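Local structure of putative GH105 family protein (Salmonella enterica subsp. enterica serovar Paratyphi A, 3QWT) at residues H222-N234 and S342-Y354. The protein is of unknown function but is probably a glycoside hydrolase of family GH105, built as an alpha/alpha toroid. Sequence-based numbering, arbitrary orientation.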
# COMPACT_ATOMS: atom_id res chain seq x y z
N HIS A 222 -14.31 13.05 43.77
CA HIS A 222 -13.69 13.92 42.78
C HIS A 222 -12.79 15.00 43.39
O HIS A 222 -13.05 16.19 43.25
CB HIS A 222 -14.76 14.59 41.91
CG HIS A 222 -15.57 13.61 41.12
ND1 HIS A 222 -16.46 12.74 41.71
CD2 HIS A 222 -15.61 13.36 39.79
CE1 HIS A 222 -17.01 11.99 40.77
NE2 HIS A 222 -16.52 12.35 39.60
N HIS A 223 -11.73 14.57 44.07
CA HIS A 223 -10.77 15.49 44.66
C HIS A 223 -9.34 15.01 44.40
O HIS A 223 -9.12 13.88 43.94
CB HIS A 223 -11.02 15.61 46.16
CG HIS A 223 -10.90 14.32 46.90
ND1 HIS A 223 -9.68 13.80 47.29
CD2 HIS A 223 -11.84 13.42 47.30
CE1 HIS A 223 -9.88 12.65 47.90
NE2 HIS A 223 -11.17 12.39 47.92
N ASN A 224 -8.38 15.89 44.67
CA ASN A 224 -6.96 15.57 44.58
C ASN A 224 -6.29 15.44 45.94
O ASN A 224 -5.13 15.81 46.11
CB ASN A 224 -6.22 16.59 43.72
CG ASN A 224 -6.57 16.49 42.24
OD1 ASN A 224 -7.36 17.27 41.73
ND2 ASN A 224 -5.99 15.50 41.56
N PHE A 225 -7.03 14.90 46.91
CA PHE A 225 -6.50 14.73 48.28
C PHE A 225 -5.92 16.03 48.81
O PHE A 225 -6.59 17.07 48.78
CB PHE A 225 -5.46 13.59 48.32
CG PHE A 225 -6.03 12.26 47.93
CD1 PHE A 225 -6.47 11.36 48.89
CD2 PHE A 225 -6.21 11.93 46.59
CE1 PHE A 225 -7.04 10.15 48.53
CE2 PHE A 225 -6.77 10.72 46.22
CZ PHE A 225 -7.18 9.82 47.19
N ALA A 226 -4.67 15.99 49.26
CA ALA A 226 -4.03 17.16 49.84
C ALA A 226 -3.60 18.19 48.78
O ALA A 226 -2.97 19.19 49.12
CB ALA A 226 -2.84 16.75 50.68
N ASN A 227 -3.94 17.94 47.52
CA ASN A 227 -3.45 18.79 46.43
C ASN A 227 -1.94 18.97 46.52
O ASN A 227 -1.42 20.07 46.37
CB ASN A 227 -4.15 20.16 46.42
CG ASN A 227 -5.62 20.09 46.03
OD1 ASN A 227 -6.20 19.01 45.91
ND2 ASN A 227 -6.23 21.24 45.84
N ALA A 228 -1.24 17.86 46.74
CA ALA A 228 0.21 17.89 46.90
C ALA A 228 0.95 17.96 45.57
O ALA A 228 0.74 17.15 44.67
CB ALA A 228 0.67 16.67 47.71
N ARG A 229 1.82 18.96 45.44
CA ARG A 229 2.64 19.04 44.26
C ARG A 229 3.94 18.35 44.61
O ARG A 229 4.98 18.98 44.83
CB ARG A 229 2.81 20.49 43.79
CG ARG A 229 1.47 21.11 43.44
CD ARG A 229 1.59 22.56 42.96
NE ARG A 229 0.28 23.09 42.60
CZ ARG A 229 -0.51 23.76 43.44
NH1 ARG A 229 -0.11 23.99 44.68
NH2 ARG A 229 -1.69 24.21 43.05
N TRP A 230 3.86 17.03 44.66
CA TRP A 230 4.93 16.22 45.23
C TRP A 230 6.04 15.98 44.22
O TRP A 230 5.78 15.68 43.05
CB TRP A 230 4.35 14.91 45.76
CG TRP A 230 5.36 13.94 46.27
CD1 TRP A 230 6.29 14.16 47.22
CD2 TRP A 230 5.50 12.56 45.88
NE1 TRP A 230 7.03 13.03 47.44
CE2 TRP A 230 6.56 12.02 46.64
CE3 TRP A 230 4.85 11.74 44.96
CZ2 TRP A 230 6.98 10.70 46.51
CZ3 TRP A 230 5.27 10.40 44.83
CH2 TRP A 230 6.33 9.91 45.59
N ALA A 231 7.28 16.12 44.67
CA ALA A 231 8.43 16.08 43.77
C ALA A 231 8.59 14.75 43.03
O ALA A 231 8.49 14.70 41.80
CB ALA A 231 9.71 16.42 44.53
N ARG A 232 8.87 13.67 43.75
CA ARG A 232 9.11 12.40 43.08
C ARG A 232 8.00 12.07 42.05
O ARG A 232 8.29 11.67 40.93
CB ARG A 232 9.35 11.25 44.07
CG ARG A 232 9.55 9.90 43.34
CD ARG A 232 10.52 8.95 44.04
NE ARG A 232 9.99 8.47 45.32
CZ ARG A 232 10.50 8.79 46.50
NH1 ARG A 232 9.95 8.31 47.60
NH2 ARG A 232 11.55 9.59 46.58
N GLY A 233 6.75 12.27 42.44
CA GLY A 233 5.62 11.98 41.57
C GLY A 233 5.70 12.72 40.25
O GLY A 233 5.48 12.13 39.17
N ASN A 234 6.00 14.02 40.33
CA ASN A 234 6.16 14.85 39.14
C ASN A 234 7.29 14.36 38.26
O ASN A 234 7.22 14.39 37.02
CB ASN A 234 6.43 16.30 39.56
CG ASN A 234 5.17 17.07 39.82
OD1 ASN A 234 4.65 17.77 38.93
ND2 ASN A 234 4.63 16.93 41.03
N SER A 342 14.01 10.00 49.74
CA SER A 342 12.86 9.74 50.61
C SER A 342 12.30 8.35 50.37
O SER A 342 12.30 7.84 49.24
CB SER A 342 11.74 10.78 50.40
OG SER A 342 11.13 10.67 49.11
N PHE A 343 11.82 7.74 51.44
CA PHE A 343 11.32 6.38 51.43
C PHE A 343 10.00 6.32 50.67
O PHE A 343 9.44 7.36 50.33
CB PHE A 343 11.14 5.88 52.87
CG PHE A 343 10.61 4.49 52.96
CD1 PHE A 343 11.35 3.42 52.46
CD2 PHE A 343 9.38 4.23 53.54
CE1 PHE A 343 10.86 2.13 52.54
CE2 PHE A 343 8.89 2.95 53.63
CZ PHE A 343 9.64 1.89 53.13
N GLY A 344 9.52 5.11 50.39
CA GLY A 344 8.27 4.95 49.67
C GLY A 344 7.21 5.87 50.22
O GLY A 344 7.03 5.95 51.44
N THR A 345 6.52 6.59 49.34
CA THR A 345 5.55 7.59 49.77
C THR A 345 4.15 7.33 49.22
O THR A 345 3.92 7.43 48.00
CB THR A 345 5.98 9.03 49.37
OG1 THR A 345 7.22 9.36 49.98
CG2 THR A 345 4.92 10.05 49.77
N GLY A 346 3.21 7.02 50.11
CA GLY A 346 1.81 6.84 49.75
C GLY A 346 1.05 8.14 49.50
O GLY A 346 1.64 9.22 49.35
N MSE A 347 -0.27 8.04 49.44
CA MSE A 347 -1.08 9.21 49.17
C MSE A 347 -1.35 9.95 50.47
O MSE A 347 -1.85 9.36 51.44
CB MSE A 347 -2.40 8.84 48.50
CG MSE A 347 -3.26 10.05 48.17
SE MSE A 347 -2.44 11.08 46.73
CE MSE A 347 -2.02 9.55 45.54
N GLY A 348 -1.02 11.23 50.49
CA GLY A 348 -1.22 12.03 51.69
C GLY A 348 -2.59 12.68 51.70
O GLY A 348 -3.11 13.06 50.65
N HIS A 349 -3.18 12.79 52.88
CA HIS A 349 -4.45 13.48 53.04
C HIS A 349 -4.24 14.89 53.56
O HIS A 349 -5.16 15.69 53.61
CB HIS A 349 -5.41 12.67 53.91
CG HIS A 349 -5.84 11.38 53.28
ND1 HIS A 349 -7.07 11.23 52.67
CD2 HIS A 349 -5.20 10.20 53.13
CE1 HIS A 349 -7.17 10.00 52.19
NE2 HIS A 349 -6.05 9.35 52.45
N ASP A 350 -3.00 15.20 53.93
CA ASP A 350 -2.58 16.57 54.21
C ASP A 350 -1.13 16.76 53.76
O ASP A 350 -0.41 15.79 53.53
CB ASP A 350 -2.75 16.94 55.70
CG ASP A 350 -2.03 15.99 56.64
OD1 ASP A 350 -1.01 15.39 56.23
OD2 ASP A 350 -2.49 15.84 57.80
N LEU A 351 -0.71 18.02 53.66
CA LEU A 351 0.64 18.37 53.24
C LEU A 351 1.72 17.87 54.20
O LEU A 351 2.73 17.30 53.78
CB LEU A 351 0.76 19.89 53.07
CG LEU A 351 0.51 20.42 51.66
CD1 LEU A 351 0.35 21.93 51.64
CD2 LEU A 351 1.67 19.99 50.78
N ASP A 352 1.51 18.08 55.49
CA ASP A 352 2.47 17.61 56.48
C ASP A 352 2.91 16.17 56.19
O ASP A 352 4.08 15.82 56.37
CB ASP A 352 1.89 17.73 57.89
CG ASP A 352 2.09 19.12 58.48
OD1 ASP A 352 2.89 19.90 57.93
OD2 ASP A 352 1.47 19.41 59.52
N PHE A 353 1.96 15.34 55.74
CA PHE A 353 2.24 13.94 55.46
C PHE A 353 3.45 13.79 54.56
O PHE A 353 4.28 12.92 54.76
CB PHE A 353 1.02 13.27 54.82
CG PHE A 353 1.31 11.94 54.18
CD1 PHE A 353 1.09 10.76 54.87
CD2 PHE A 353 1.82 11.87 52.90
CE1 PHE A 353 1.35 9.53 54.28
CE2 PHE A 353 2.08 10.64 52.31
CZ PHE A 353 1.85 9.47 52.99
N TYR A 354 3.55 14.66 53.56
CA TYR A 354 4.65 14.62 52.61
C TYR A 354 5.92 15.17 53.22
O TYR A 354 7.02 14.74 52.88
CB TYR A 354 4.29 15.40 51.34
CG TYR A 354 3.23 14.70 50.54
CD1 TYR A 354 3.56 13.71 49.63
CD2 TYR A 354 1.89 14.99 50.74
CE1 TYR A 354 2.59 13.05 48.91
CE2 TYR A 354 0.91 14.33 50.03
CZ TYR A 354 1.26 13.37 49.11
OH TYR A 354 0.29 12.71 48.40
O HOH W 1 -1.92 14.09 48.51
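Loop 222-230 draws nearest to 342-350 at Ala226 and Asp350, whose CA atoms lie 4.6 Å apart, before each segment enters a helix; Trp230 and Asp350 stand at the N-cap positions, and Asp350 OD1 caps by accepting from Phe353 N. The Phe225 ring is sandwiched: His223 covers one face, and Met347, a selenomethionine, lays CG over the other, 3.5 Å from the ring centroid and 13° off its normal, with SE above the same face. An offset edge-to-face pair adds His349, whose ring face receives the Phe225 edge at 78° between planes. Further along, Ala228 CB sits 3.3 Å from Tyr354 CE2, a CH-pi contact over the tyrosine face. Tyr354 OH accepts from Gly348 N at 2.9 Å, is hydrogen-bonded to His215 ND1 and shares a water with Gly348 O. With CG anti to the backbone N (chi1 175°), Trp230 offers one face to Thr345 CG2 and Tyr354, while Arg232 CB lies over the other. The bent Arg232 chain carries NH2 to Ser342 OG (2.8 Å), and Ser295 OG is a second partner of NH2; NH1 makes a weak bond to Ser342 O. A glycerol, probably from the crystallisation liquor, is hydrogen-bonded to Thr345 O and may mark a pocket. The contact joins the loops preceding helices 231-248 and 351-355 of the alpha/alpha toroid.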